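PHD finger protein 3 (Homo sapiens, PDB 6IC9) regulates neuronal gene expression, using its SPOC domain to read the phosphorylated C-terminal domain of RNA polymerase II. Local coordinates at residues W61-K66 / D116-P121. Numbering follows the deposited sequence. Where two conformers were deposited one is given.
Sequences WDYVEK and DMYLIP
Tyr63 OH is held by two consecutive residues of strand 114-122, Asp116 and Lys115: it donates a hydrogen bond to Asp116 OD1, 2.4 Å away, and the phenol oxygen is also hydrogen-bonded to Lys115 NZ. That separation is shorter than an ordinary hydrogen bond, so its exact length is doubtful. Asp116 OD1 lies in the plane of the phenol ring, at its edge, whereas the carboxylate plane is turned 84° from that ring. The other carboxylate oxygen, Asp116 OD2, hydrogen-bonds to a polar side chain of the bound polymerase peptide, which also packs against Tyr63, Tyr118 and Lys66; the phenol is placed to help orient this peptide-binding carboxylate, consistent with a second-shell role. With CG anti to the backbone N (chi1 174°), Tyr63 reaches from the helix to the strand. Along the way its CE1 passes 3.6 Å from Tyr118 OH, the two side chains running roughly perpendicular, and its CD1 lies 4.2 Å from Tyr118 CE2. At the other end of the contact, Trp61 and Ile120 meet head-on from helix and strand, and Ile120 CD1 lies 3.9 Å from both CZ2 and CH2 of Trp61. Trp61 NE1 is hydrogen-bonded to Tyr104 OH. The segment axes approach no closer than 11.9 Å, so side chains alone bridge helix 57-70 to strand 114-122 of the SPOC sheet, where that strand pairs with 104-107 and 147-155, and Leu151 of the latter packs against Trp61 and Val64.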
# COMPACT_ATOMS: atom_id res chain seq x y z
N TRP A 61 -8.51 -2.39 8.96
CA TRP A 61 -9.08 -3.74 8.83
C TRP A 61 -10.58 -3.76 9.09
O TRP A 61 -11.30 -4.51 8.45
CB TRP A 61 -8.34 -4.74 9.74
CG TRP A 61 -6.88 -4.81 9.32
CD1 TRP A 61 -5.79 -4.61 10.10
CD2 TRP A 61 -6.37 -5.05 7.99
NE1 TRP A 61 -4.64 -4.73 9.37
CE2 TRP A 61 -4.97 -4.97 8.06
CE3 TRP A 61 -6.97 -5.28 6.74
CZ2 TRP A 61 -4.14 -5.15 6.94
CZ3 TRP A 61 -6.16 -5.47 5.62
CH2 TRP A 61 -4.75 -5.40 5.73
N ASP A 62 -11.08 -2.92 10.00
CA ASP A 62 -12.54 -2.78 10.14
C ASP A 62 -13.17 -2.27 8.84
O ASP A 62 -14.17 -2.81 8.36
CB ASP A 62 -12.86 -1.82 11.28
CG ASP A 62 -12.52 -2.39 12.64
OD1 ASP A 62 -12.53 -1.62 13.63
OD2 ASP A 62 -12.19 -3.58 12.71
N TYR A 63 -12.54 -1.26 8.22
CA TYR A 63 -13.04 -0.72 6.96
C TYR A 63 -12.98 -1.76 5.85
O TYR A 63 -13.92 -1.87 5.03
CB TYR A 63 -12.17 0.50 6.62
CG TYR A 63 -12.42 1.12 5.30
CD1 TYR A 63 -11.35 1.40 4.44
CD2 TYR A 63 -13.71 1.45 4.90
CE1 TYR A 63 -11.55 2.01 3.20
CE2 TYR A 63 -13.92 2.08 3.64
CZ TYR A 63 -12.85 2.34 2.82
OH TYR A 63 -13.06 2.95 1.61
N VAL A 64 -11.88 -2.52 5.78
CA VAL A 64 -11.75 -3.52 4.72
C VAL A 64 -12.87 -4.56 4.86
O VAL A 64 -13.43 -5.03 3.86
CB VAL A 64 -10.35 -4.17 4.77
CG1 VAL A 64 -10.34 -5.51 3.99
CG2 VAL A 64 -9.23 -3.21 4.23
N GLU A 65 -13.21 -4.91 6.10
CA GLU A 65 -14.33 -5.85 6.31
C GLU A 65 -15.65 -5.33 5.73
O GLU A 65 -16.41 -6.08 5.11
CB GLU A 65 -14.45 -6.12 7.81
CG GLU A 65 -15.57 -7.08 8.22
CD GLU A 65 -15.45 -7.38 9.70
OE1 GLU A 65 -15.68 -6.46 10.53
OE2 GLU A 65 -15.04 -8.51 10.02
N LYS A 66 -15.94 -4.04 5.93
CA LYS A 66 -17.15 -3.44 5.34
C LYS A 66 -17.07 -3.39 3.83
O LYS A 66 -18.07 -3.60 3.14
CB LYS A 66 -17.37 -2.02 5.89
CG LYS A 66 -17.49 -1.95 7.38
CD LYS A 66 -17.62 -0.50 7.90
CE LYS A 66 -17.49 -0.51 9.44
NZ LYS A 66 -17.56 0.85 10.09
N ASP A 116 -9.16 4.26 -2.12
CA ASP A 116 -8.23 4.34 -0.99
C ASP A 116 -6.96 3.57 -1.32
O ASP A 116 -7.00 2.56 -2.04
CB ASP A 116 -8.75 3.70 0.33
CG ASP A 116 -10.16 4.10 0.68
OD1 ASP A 116 -11.10 3.35 0.30
OD2 ASP A 116 -10.31 5.13 1.34
N MET A 117 -5.85 4.06 -0.80
CA MET A 117 -4.61 3.30 -0.88
C MET A 117 -3.85 3.46 0.43
O MET A 117 -3.60 4.58 0.88
CB MET A 117 -3.76 3.74 -2.07
CG MET A 117 -2.47 2.92 -2.14
SD MET A 117 -1.76 3.11 -3.81
CE MET A 117 -0.45 1.93 -3.71
N TYR A 118 -3.51 2.34 1.05
CA TYR A 118 -2.77 2.35 2.31
C TYR A 118 -1.41 1.71 2.11
O TYR A 118 -1.26 0.79 1.29
CB TYR A 118 -3.51 1.57 3.41
CG TYR A 118 -4.89 2.18 3.66
CD1 TYR A 118 -5.01 3.41 4.30
CD2 TYR A 118 -6.05 1.54 3.18
CE1 TYR A 118 -6.28 4.01 4.48
CE2 TYR A 118 -7.32 2.09 3.38
CZ TYR A 118 -7.41 3.32 4.01
OH TYR A 118 -8.67 3.84 4.18
N LEU A 119 -0.42 2.18 2.86
CA LEU A 119 0.94 1.66 2.79
C LEU A 119 1.22 0.93 4.07
O LEU A 119 1.20 1.55 5.14
CB LEU A 119 1.96 2.79 2.61
CG LEU A 119 3.34 2.59 2.01
CD1 LEU A 119 3.30 2.15 0.49
CD2 LEU A 119 4.01 3.98 2.08
N ILE A 120 1.51 -0.37 3.96
CA ILE A 120 1.59 -1.29 5.08
C ILE A 120 3.04 -1.75 5.25
O ILE A 120 3.60 -2.34 4.33
CB ILE A 120 0.66 -2.49 4.84
CG1 ILE A 120 -0.79 -2.00 4.87
CG2 ILE A 120 0.94 -3.59 5.95
CD1 ILE A 120 -1.82 -3.11 4.50
N PRO A 121 3.67 -1.54 6.39
CA PRO A 121 4.99 -2.14 6.62
C PRO A 121 4.81 -3.60 7.03
O PRO A 121 4.05 -3.91 7.95
CB PRO A 121 5.57 -1.30 7.75
CG PRO A 121 4.37 -0.85 8.53
CD PRO A 121 3.27 -0.64 7.50